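Local coordinates for protein putative phosphomannomutase (Thermus thermophilus, PDB 1TUO) that probably acts as a magnesium-dependent phosphosugar mutase of the phosphohexose mutase family, moving a phosphate group between positions of a sugar phosphate, at residues L356-V359 and D365-E368; V51-D56 and G70-M75; A406-K411 and R452-E457; C327-E332 and V337-H342. All blocks are in the same frame, centred on the assembly; numbering follows the deposited sequence.

Contact 1: L356-V359 and D365-E368; sequences LESV and DLAE
V359 and L366 meet where helix 348-362 runs out and helix 366-377 begins, their side chains crossing at about a right angle. The tight part is small: V359 CG2 lies 3.8 Å from L366 CG and packs equally against CD2 of that leucine. With CG1 anti to the backbone N (chi1 174°), V359 sends that methyl over the backbone of D365, 4.1 Å from its CA. Beside this apolar patch the hydroxyl OG of S358 stands 3.9 Å from L366 CD2, a van der Waals distance; its hydrogen bonds go to L355 O and Q369 NE2. F244 of strand 244-248 touches both V359 and L366, and strand 255-259 adds V257 and L259 on L366.

The other side is looser and more open to solvent. D365, partly exposed, points its CB away from the first helix and serves as N-cap of the second: its OD1 accepts from E368 N at 2.8 Å, met nearly along the C-O axis with an N-H...O angle of 160°. The contact is thus van der Waals in character, with V359 and L366 at its centre, while OD1 of D365 caps helix 366-377, whose dipole would probably stabilise the negative charge.

Contact 2: V51-D56 and G70-M75; sequences VVVGHD and GHLAGM
L72 reaches from helix 61-75 to V51 on strand 50-55, and one methyl does the touching. Its CB leaves the helix toward the strand, and CG lies anti to the carbonyl carbon, beside the backbone N (chi1 -66°). Neither CB nor CG comes within 4.2 Å of the strand segment; they serve to carry the branch across the gap, which measures 8.2 Å between L72 CA and V51 CA. At the tip CD1 is the branch that meets the valines. It approaches V51 CG1 to 3.9 Å and also reaches V53 CG2 at a looser 4.5 Å, so it bears on two valines that project from the same face of the strand.

The evidence for how V51 receives it lies in its own torsion: CG1 is anti to the backbone N (chi1 179°), and the valine and leucine side chains cross at about a right angle. V52, between the two valines, points its CB away from the helix, the alternation expected of an extended strand. The surroundings complete the packing, since L72 also touches V79 of strand 78-82 and V51 touches L43 of helix 29-45. V51 and V53 share backbone hydrogen bonds with strand 78-82, placing the strand beside its parallel neighbour. Strand 50-55, helix 61-75 and strand 78-82 thus form a beta-alpha-beta crossover, with L72 among the residues that pack the helix on the sheet, as in the alpha/beta/alpha domain I of phosphohexose mutases.

Contact 3: A406-K411 and R452-E457; sequences AGLTPK and RALLEE
L454 and L408 make the closest apolar contact, L408 CD1 lying 3.8 Å from L454 CD2 and also touching L454 CD1 at 4.1 Å. The two leucines cross at about a right angle, and one methyl of L408, CD1, rests against both methyls of L454. The same CD2 of L454 meets A406 CB at 4.1 Å, which makes this methyl the point shared by both loop residues. L454 CG is anti to the carbonyl carbon (chi1 -75°), a torsion that directs the fork toward the loop although its CB does not point that way.

A second kind of contact sets side-chain methylene against backbone: E457 CG lies 3.8 Å from A406 N. The chain of E457 bends at chi2, and its carboxylate forms a salt bridge with K460.

Within the helix segment, R452 NE donates to E456 OE2 at 2.9 Å as part of a salt bridge, in the guanidinium plane and on the anti side of the carboxylate.

Helix 448-459 lies against the antiparallel sheet of the C-terminal domain: L454 packs on V443 and A445 of strand 440-445, while A426 of strand 426-431 touches both leucines, so the loop before edge strand 410-414 lies beside the helix.

Contact 4: C327-E332 and V337-H342; sequences CFIGGE and VGYPEH
G330 and G338 form an antiparallel hydrogen-bonded pair with CA atoms 5.1 Å apart, in strands 329-331 and 337-339 that run at 161° to one another. G338 N donates to G330 O at 2.8 Å, nearly straight (171°) and in the carbonyl plane, whereas the return bond from G330 N to G338 O is longer and tilted from that plane.

Among the side chains, I329 CG1 is anti to the backbone N (chi1 -163°), where it reaches V337 CG1 at 4.0 Å and Y339 CE1 at 4.3 Å. P340 lies against the chain where it turns at F328: its CG packs tightly, 3.1 Å from C327 O and 3.6 Å from F328 CA. A glycine in its place would probably leave C327 O and the F328 backbone without their ring cover and free the chain after Y339 to turn.

The turn closed by this hairpin is consistent with the sugar-binding loop of the family. The hairpin forms one side of its mixed sheet, with strand 286-290 bonded to strand 327-331 and strand 337-339 outermost. Helix 267-280 packs on I329 and Y339, helix 348-362 takes the Y339 hydroxyl through T351, and F322 of helix 315-322 touches C327 and P340.

From the N terminus, contact 2 comes first and closes the strand-to-helix connection of domain I. Contact 4 follows far along the chain, closing a short hairpin at the edge of the domain III sheet. Strand 337-339 then leads into helix 348-362, whose later turns enter contact 1, which closes the brief link to helix 366-377; the centres of contacts 4 and 1 are 19 Å apart. Contact 3 comes last and has the longest loop, joining helix 448-459 to the loop before strand 410-414 within the C-terminal domain. All four are in series, so none nests or crosses. Contacts 2 and 3, with centres 50 Å apart, lie on opposite sides of the chain's centre.

Contact 1: L356-V359 and D365-E368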
loop_
_atom_site.group_PDB
_atom_site.type_symbol
_atom_site.label_atom_id
_atom_site.label_comp_id
_atom_site.label_asym_id
_atom_site.label_seq_id
_atom_site.Cartn_x
_atom_site.Cartn_y
_atom_site.Cartn_z
ATOM N N LEU A 356 15.452 0.578 -5.302
ATOM C CA LEU A 356 16.433 0.608 -6.376
ATOM C C LEU A 356 17.539 1.613 -6.035
ATOM O O LEU A 356 18.732 1.332 -6.219
ATOM C CB LEU A 356 15.739 0.990 -7.689
ATOM C CG LEU A 356 16.559 0.961 -8.980
ATOM C CD1 LEU A 356 17.079 -0.444 -9.243
ATOM C CD2 LEU A 356 15.675 1.426 -10.135
ATOM N N GLU A 357 17.149 2.782 -5.531
ATOM C CA GLU A 357 18.129 3.801 -5.159
ATOM C C GLU A 357 19.059 3.289 -4.055
ATOM O O GLU A 357 20.282 3.429 -4.153
ATOM C CB GLU A 357 17.435 5.076 -4.668
ATOM C CG GLU A 357 18.406 6.243 -4.413
ATOM C CD GLU A 357 17.737 7.453 -3.789
ATOM O OE1 GLU A 357 16.792 7.996 -4.398
ATOM O OE2 GLU A 357 18.158 7.869 -2.687
ATOM N N SER A 358 18.479 2.697 -3.011
ATOM C CA SER A 358 19.264 2.184 -1.884
ATOM C C SER A 358 20.343 1.198 -2.323
ATOM O O SER A 358 21.481 1.257 -1.851
ATOM C CB SER A 358 18.358 1.496 -0.847
ATOM O OG SER A 358 17.881 0.246 -1.320
ATOM N N VAL A 359 19.989 0.290 -3.221
ATOM C CA VAL A 359 20.950 -0.697 -3.690
ATOM C C VAL A 359 22.094 -0.026 -4.444
ATOM O O VAL A 359 23.263 -0.349 -4.231
ATOM C CB VAL A 359 20.269 -1.744 -4.590
ATOM C CG1 VAL A 359 21.310 -2.683 -5.185
ATOM C CG2 VAL A 359 19.253 -2.542 -3.765
ATOM N N ASP A 365 23.259 -5.265 -2.063
ATOM C CA ASP A 365 21.942 -5.716 -2.486
ATOM C C ASP A 365 21.028 -5.671 -1.268
ATOM O O ASP A 365 21.490 -5.465 -0.146
ATOM C CB ASP A 365 21.987 -7.120 -3.111
ATOM C CG ASP A 365 22.400 -8.202 -2.133
ATOM O OD1 ASP A 365 21.831 -8.269 -1.032
ATOM O OD2 ASP A 365 23.288 -9.007 -2.484
ATOM N N LEU A 366 19.732 -5.849 -1.480
ATOM C CA LEU A 366 18.782 -5.772 -0.377
ATOM C C LEU A 366 19.030 -6.739 0.776
ATOM O O LEU A 366 18.851 -6.380 1.944
ATOM C CB LEU A 366 17.359 -5.942 -0.920
ATOM C CG LEU A 366 16.935 -4.790 -1.839
ATOM C CD1 LEU A 366 15.605 -5.129 -2.498
ATOM C CD2 LEU A 366 16.830 -3.491 -1.036
ATOM N N ALA A 367 19.439 -7.957 0.450
ATOM C CA ALA A 367 19.707 -8.963 1.467
ATOM C C ALA A 367 20.836 -8.484 2.365
ATOM O O ALA A 367 20.774 -8.625 3.586
ATOM C CB ALA A 367 20.072 -10.295 0.806
ATOM N N GLU A 368 21.864 -7.897 1.760
ATOM C CA GLU A 368 22.993 -7.399 2.535
ATOM C C GLU A 368 22.608 -6.166 3.347
ATOM O O GLU A 368 23.102 -5.972 4.460
ATOM C CB GLU A 368 24.180 -7.088 1.619
ATOM C CG GLU A 368 24.773 -8.333 0.973
ATOM C CD GLU A 368 25.136 -9.403 1.998
ATOM O OE1 GLU A 368 26.009 -9.145 2.857
ATOM O OE2 GLU A 368 24.542 -10.504 1.949
#

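Contact 2: V51-D56 and G70-M75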
loop_
_atom_site.group_PDB
_atom_site.type_symbol
_atom_site.label_atom_id
_atom_site.label_comp_id
_atom_site.label_asym_id
_atom_site.label_seq_id
_atom_site.Cartn_x
_atom_site.Cartn_y
_atom_site.Cartn_z
ATOM N N VAL A 51 -13.151 17.185 -8.435
ATOM C CA VAL A 51 -13.001 15.830 -7.911
ATOM C C VAL A 51 -12.275 15.035 -8.974
ATOM O O VAL A 51 -12.614 15.128 -10.152
ATOM C CB VAL A 51 -14.360 15.135 -7.662
ATOM C CG1 VAL A 51 -14.123 13.715 -7.129
ATOM C CG2 VAL A 51 -15.186 15.937 -6.670
ATOM N N VAL A 52 -11.277 14.266 -8.555
ATOM C CA VAL A 52 -10.527 13.434 -9.485
ATOM C C VAL A 52 -10.952 11.994 -9.255
ATOM O O VAL A 52 -11.028 11.543 -8.113
ATOM C CB VAL A 52 -9.011 13.570 -9.259
ATOM C CG1 VAL A 52 -8.257 12.802 -10.331
ATOM C CG2 VAL A 52 -8.612 15.047 -9.305
ATOM N N VAL A 53 -11.260 11.289 -10.338
ATOM C CA VAL A 53 -11.688 9.892 -10.251
ATOM C C VAL A 53 -10.692 9.011 -10.998
ATOM O O VAL A 53 -10.180 9.394 -12.047
ATOM C CB VAL A 53 -13.086 9.697 -10.889
ATOM C CG1 VAL A 53 -13.493 8.216 -10.831
ATOM C CG2 VAL A 53 -14.114 10.547 -10.153
ATOM N N GLY A 54 -10.418 7.832 -10.452
ATOM C CA GLY A 54 -9.504 6.919 -11.110
ATOM C C GLY A 54 -9.998 5.497 -10.937
ATOM O O GLY A 54 -10.921 5.251 -10.158
ATOM N N HIS A 55 -9.397 4.558 -11.666
ATOM C CA HIS A 55 -9.789 3.152 -11.549
ATOM C C HIS A 55 -8.592 2.250 -11.819
ATOM O O HIS A 55 -7.619 2.692 -12.422
ATOM C CB HIS A 55 -10.900 2.837 -12.548
ATOM C CG HIS A 55 -10.478 2.955 -13.979
ATOM N ND1 HIS A 55 -9.872 1.924 -14.667
ATOM C CD2 HIS A 55 -10.590 3.979 -14.857
ATOM C CE1 HIS A 55 -9.630 2.309 -15.907
ATOM N NE2 HIS A 55 -10.057 3.551 -16.049
ATOM N N ASP A 56 -8.656 0.997 -11.367
ATOM C CA ASP A 56 -7.559 0.067 -11.611
ATOM C C ASP A 56 -7.915 -0.861 -12.774
ATOM O O ASP A 56 -8.695 -0.472 -13.639
ATOM C CB ASP A 56 -7.192 -0.715 -10.341
ATOM C CG ASP A 56 -8.327 -1.559 -9.798
ATOM O OD1 ASP A 56 -8.177 -2.040 -8.653
ATOM O OD2 ASP A 56 -9.348 -1.751 -10.492
ATOM N N GLY A 70 -19.592 10.847 -14.193
ATOM C CA GLY A 70 -20.750 11.497 -14.775
ATOM C C GLY A 70 -21.743 11.940 -13.716
ATOM O O GLY A 70 -22.276 13.048 -13.785
ATOM N N HIS A 71 -21.997 11.078 -12.735
ATOM C CA HIS A 71 -22.939 11.405 -11.671
ATOM C C HIS A 71 -22.493 12.637 -10.876
ATOM O O HIS A 71 -23.289 13.557 -10.629
ATOM C CB HIS A 71 -23.111 10.204 -10.730
ATOM C CG HIS A 71 -24.288 10.320 -9.808
ATOM N ND1 HIS A 71 -25.275 9.360 -9.736
ATOM C CD2 HIS A 71 -24.632 11.281 -8.918
ATOM C CE1 HIS A 71 -26.177 9.725 -8.843
ATOM N NE2 HIS A 71 -25.811 10.888 -8.330
ATOM N N LEU A 72 -21.224 12.663 -10.472
ATOM C CA LEU A 72 -20.718 13.793 -9.705
ATOM C C LEU A 72 -20.789 15.068 -10.542
ATOM O O LEU A 72 -21.155 16.126 -10.035
ATOM C CB LEU A 72 -19.279 13.527 -9.247
ATOM C CG LEU A 72 -19.124 12.381 -8.241
ATOM C CD1 LEU A 72 -17.641 12.183 -7.917
ATOM C CD2 LEU A 72 -19.922 12.692 -6.967
ATOM N N ALA A 73 -20.450 14.962 -11.823
ATOM C CA ALA A 73 -20.489 16.112 -12.722
ATOM C C ALA A 73 -21.923 16.632 -12.850
ATOM O O ALA A 73 -22.155 17.844 -12.903
ATOM C CB ALA A 73 -19.938 15.721 -14.098
ATOM N N GLY A 74 -22.879 15.710 -12.901
ATOM C CA GLY A 74 -24.278 16.094 -13.008
ATOM C C GLY A 74 -24.793 16.786 -11.755
ATOM O O GLY A 74 -25.808 17.485 -11.797
ATOM N N MET A 75 -24.097 16.593 -10.635
ATOM C CA MET A 75 -24.498 17.214 -9.377
ATOM C C MET A 75 -23.894 18.605 -9.204
ATOM O O MET A 75 -24.267 19.328 -8.289
ATOM C CB MET A 75 -24.090 16.336 -8.193
ATOM C CG MET A 75 -24.888 15.049 -8.081
ATOM S SD MET A 75 -24.373 14.067 -6.670
ATOM C CE MET A 75 -25.026 15.062 -5.298
#

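Contact 3: A406-K411 and R452-E457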
loop_
_atom_site.group_PDB
_atom_site.type_symbol
_atom_site.label_atom_id
_atom_site.label_comp_id
_atom_site.label_asym_id
_atom_site.label_seq_id
_atom_site.Cartn_x
_atom_site.Cartn_y
_atom_site.Cartn_z
ATOM N N ALA A 406 5.076 -22.509 23.366
ATOM C CA ALA A 406 6.366 -23.129 23.106
ATOM C C ALA A 406 7.123 -23.064 24.429
ATOM O O ALA A 406 6.519 -23.208 25.492
ATOM C CB ALA A 406 7.116 -22.375 22.020
ATOM N N GLY A 407 8.430 -22.844 24.376
ATOM C CA GLY A 407 9.200 -22.775 25.605
ATOM C C GLY A 407 9.583 -21.353 25.961
ATOM O O GLY A 407 10.646 -21.112 26.542
ATOM N N LEU A 408 8.712 -20.408 25.618
ATOM C CA LEU A 408 8.976 -18.998 25.883
ATOM C C LEU A 408 8.231 -18.439 27.090
ATOM O O LEU A 408 7.032 -18.670 27.264
ATOM C CB LEU A 408 8.626 -18.162 24.649
ATOM C CG LEU A 408 9.205 -18.620 23.308
ATOM C CD1 LEU A 408 8.840 -17.599 22.239
ATOM C CD2 LEU A 408 10.714 -18.770 23.406
ATOM N N THR A 409 8.959 -17.690 27.911
ATOM C CA THR A 409 8.397 -17.064 29.102
ATOM C C THR A 409 7.857 -15.684 28.719
ATOM O O THR A 409 8.619 -14.808 28.308
ATOM C CB THR A 409 9.479 -16.882 30.187
ATOM O OG1 THR A 409 10.156 -18.128 30.401
ATOM C CG2 THR A 409 8.853 -16.414 31.495
ATOM N N PRO A 410 6.535 -15.475 28.844
ATOM C CA PRO A 410 5.930 -14.183 28.500
ATOM C C PRO A 410 6.555 -13.000 29.243
ATOM O O PRO A 410 7.075 -13.148 30.349
ATOM C CB PRO A 410 4.451 -14.389 28.836
ATOM C CG PRO A 410 4.475 -15.449 29.895
ATOM C CD PRO A 410 5.524 -16.399 29.388
ATOM N N LYS A 411 6.497 -11.827 28.620
ATOM C CA LYS A 411 7.068 -10.615 29.193
ATOM C C LYS A 411 6.067 -9.459 29.126
ATOM O O LYS A 411 6.453 -8.301 28.959
ATOM C CB LYS A 411 8.346 -10.252 28.431
ATOM C CG LYS A 411 9.189 -9.160 29.064
ATOM C CD LYS A 411 10.459 -8.928 28.257
ATOM C CE LYS A 411 11.341 -7.869 28.900
ATOM N NZ LYS A 411 12.592 -7.648 28.124
ATOM N N ARG A 452 7.069 -20.884 13.343
ATOM C CA ARG A 452 6.138 -21.978 13.069
ATOM C C ARG A 452 5.656 -22.671 14.343
ATOM O O ARG A 452 4.470 -22.995 14.463
ATOM C CB ARG A 452 6.772 -23.009 12.123
ATOM C CG ARG A 452 5.885 -24.226 11.831
ATOM C CD ARG A 452 4.538 -23.832 11.219
ATOM N NE ARG A 452 3.680 -24.991 10.949
ATOM C CZ ARG A 452 3.894 -25.882 9.983
ATOM N NH1 ARG A 452 4.939 -25.761 9.175
ATOM N NH2 ARG A 452 3.065 -26.910 9.834
ATOM N N ALA A 453 6.562 -22.894 15.292
ATOM C CA ALA A 453 6.193 -23.541 16.550
ATOM C C ALA A 453 5.178 -22.668 17.295
ATOM O O ALA A 453 4.145 -23.149 17.765
ATOM C CB ALA A 453 7.434 -23.763 17.417
ATOM N N LEU A 454 5.469 -21.373 17.387
ATOM C CA LEU A 454 4.565 -20.451 18.066
ATOM C C LEU A 454 3.167 -20.482 17.469
ATOM O O LEU A 454 2.175 -20.522 18.197
ATOM C CB LEU A 454 5.111 -19.024 18.003
ATOM C CG LEU A 454 6.285 -18.754 18.940
ATOM C CD1 LEU A 454 6.892 -17.390 18.636
ATOM C CD2 LEU A 454 5.800 -18.824 20.380
ATOM N N LEU A 455 3.087 -20.454 16.144
ATOM C CA LEU A 455 1.799 -20.483 15.472
ATOM C C LEU A 455 1.065 -21.784 15.769
ATOM O O LEU A 455 -0.151 -21.789 15.946
ATOM C CB LEU A 455 1.979 -20.314 13.961
ATOM C CG LEU A 455 2.272 -18.890 13.472
ATOM C CD1 LEU A 455 2.650 -18.900 12.002
ATOM C CD2 LEU A 455 1.045 -18.021 13.697
ATOM N N GLU A 456 1.805 -22.887 15.832
ATOM C CA GLU A 456 1.195 -24.182 16.118
ATOM C C GLU A 456 0.603 -24.246 17.524
ATOM O O GLU A 456 -0.461 -24.832 17.728
ATOM C CB GLU A 456 2.224 -25.306 15.950
ATOM C CG GLU A 456 2.586 -25.632 14.504
ATOM C CD GLU A 456 1.403 -26.153 13.708
ATOM O OE1 GLU A 456 0.551 -26.855 14.296
ATOM O OE2 GLU A 456 1.331 -25.875 12.491
ATOM N N GLU A 457 1.291 -23.657 18.497
ATOM C CA GLU A 457 0.805 -23.671 19.872
ATOM C C GLU A 457 -0.258 -22.591 20.077
ATOM O O GLU A 457 -1.228 -22.792 20.806
ATOM C CB GLU A 457 1.959 -23.442 20.853
ATOM C CG GLU A 457 3.118 -24.432 20.741
ATOM C CD GLU A 457 2.739 -25.856 21.117
ATOM O OE1 GLU A 457 3.658 -26.689 21.253
ATOM O OE2 GLU A 457 1.533 -26.146 21.271
#

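Contact 4: C327-E332 and V337-H342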
loop_
_atom_site.group_PDB
_atom_site.type_symbol
_atom_site.label_atom_id
_atom_site.label_comp_id
_atom_site.label_asym_id
_atom_site.label_seq_id
_atom_site.Cartn_x
_atom_site.Cartn_y
_atom_site.Cartn_z
ATOM N N CYS A 327 7.571 13.501 10.469
ATOM C CA CYS A 327 7.854 12.094 10.168
ATOM C C CYS A 327 8.735 11.962 8.921
ATOM O O CYS A 327 8.795 12.884 8.103
ATOM C CB CYS A 327 6.546 11.334 9.914
ATOM S SG CYS A 327 5.273 11.462 11.189
ATOM N N PHE A 328 9.421 10.828 8.770
ATOM C CA PHE A 328 10.238 10.621 7.573
ATOM C C PHE A 328 9.882 9.325 6.848
ATOM O O PHE A 328 10.367 9.060 5.753
ATOM C CB PHE A 328 11.750 10.685 7.879
ATOM C CG PHE A 328 12.298 9.491 8.615
ATOM C CD1 PHE A 328 12.190 9.391 9.997
ATOM C CD2 PHE A 328 12.965 8.482 7.922
ATOM C CE1 PHE A 328 12.742 8.301 10.685
ATOM C CE2 PHE A 328 13.515 7.395 8.591
ATOM C CZ PHE A 328 13.407 7.302 9.974
ATOM N N ILE A 329 9.015 8.525 7.457
ATOM C CA ILE A 329 8.576 7.281 6.829
ATOM C C ILE A 329 7.421 6.689 7.629
ATOM O O ILE A 329 7.319 6.903 8.834
ATOM C CB ILE A 329 9.735 6.254 6.736
ATOM C CG1 ILE A 329 9.383 5.160 5.723
ATOM C CG2 ILE A 329 10.007 5.639 8.104
ATOM C CD1 ILE A 329 10.551 4.221 5.410
ATOM N N GLY A 330 6.536 5.965 6.950
ATOM C CA GLY A 330 5.408 5.347 7.633
ATOM C C GLY A 330 5.119 4.021 6.962
ATOM O O GLY A 330 5.091 3.944 5.738
ATOM N N GLY A 331 4.897 2.967 7.736
ATOM C CA GLY A 331 4.650 1.698 7.078
ATOM C C GLY A 331 3.738 0.726 7.783
ATOM O O GLY A 331 3.471 0.834 8.982
ATOM N N GLU A 332 3.258 -0.235 7.002
ATOM C CA GLU A 332 2.377 -1.278 7.497
ATOM C C GLU A 332 3.016 -2.639 7.248
ATOM O O GLU A 332 3.961 -2.762 6.471
ATOM C CB GLU A 332 1.037 -1.207 6.778
ATOM C CG GLU A 332 0.283 0.082 6.999
ATOM C CD GLU A 332 -0.999 0.121 6.206
ATOM O OE1 GLU A 332 -1.961 0.770 6.658
ATOM O OE2 GLU A 332 -1.034 -0.498 5.122
ATOM N N VAL A 337 3.924 1.514 2.127
ATOM C CA VAL A 337 4.875 2.442 2.732
ATOM C C VAL A 337 4.581 3.843 2.212
ATOM O O VAL A 337 4.341 4.029 1.017
ATOM C CB VAL A 337 6.331 2.101 2.363
ATOM C CG1 VAL A 337 7.288 2.983 3.176
ATOM C CG2 VAL A 337 6.608 0.617 2.614
ATOM N N GLY A 338 4.606 4.819 3.113
ATOM C CA GLY A 338 4.353 6.196 2.734
ATOM C C GLY A 338 5.557 7.074 3.033
ATOM O O GLY A 338 6.316 6.813 3.968
ATOM N N TYR A 339 5.719 8.120 2.234
ATOM C CA TYR A 339 6.832 9.054 2.365
ATOM C C TYR A 339 6.221 10.448 2.479
ATOM O O TYR A 339 5.752 11.019 1.494
ATOM C CB TYR A 339 7.722 8.918 1.129
ATOM C CG TYR A 339 8.084 7.469 0.876
ATOM C CD1 TYR A 339 9.097 6.838 1.608
ATOM C CD2 TYR A 339 7.352 6.701 -0.027
ATOM C CE1 TYR A 339 9.363 5.474 1.444
ATOM C CE2 TYR A 339 7.604 5.346 -0.194
ATOM C CZ TYR A 339 8.607 4.736 0.542
ATOM O OH TYR A 339 8.836 3.386 0.374
ATOM N N PRO A 340 6.217 11.007 3.698
ATOM C CA PRO A 340 5.665 12.328 4.023
ATOM C C PRO A 340 5.935 13.492 3.068
ATOM O O PRO A 340 5.012 14.231 2.721
ATOM C CB PRO A 340 6.186 12.587 5.445
ATOM C CG PRO A 340 7.402 11.709 5.551
ATOM C CD PRO A 340 6.972 10.464 4.842
ATOM N N GLU A 341 7.180 13.662 2.637
ATOM C CA GLU A 341 7.501 14.764 1.737
ATOM C C GLU A 341 6.931 14.580 0.332
ATOM O O GLU A 341 6.999 15.490 -0.496
ATOM C CB GLU A 341 9.021 14.978 1.682
ATOM C CG GLU A 341 9.857 13.737 1.968
ATOM C CD GLU A 341 9.980 12.507 1.098
ATOM O OE1 GLU A 341 9.929 12.961 -0.036
ATOM O OE2 GLU A 341 10.276 11.338 1.340
ATOM N N HIS A 342 6.349 13.409 0.086
ATOM C CA HIS A 342 5.752 13.064 -1.204
ATOM C C HIS A 342 4.226 13.198 -1.137
ATOM O O HIS A 342 3.651 14.162 -1.641
ATOM C CB HIS A 342 6.164 11.627 -1.568
ATOM C CG HIS A 342 5.478 11.066 -2.778
ATOM N ND1 HIS A 342 5.459 11.709 -3.997
ATOM C CD2 HIS A 342 4.831 9.889 -2.965
ATOM C CE1 HIS A 342 4.829 10.955 -4.882
ATOM N NE2 HIS A 342 4.438 9.844 -4.280
#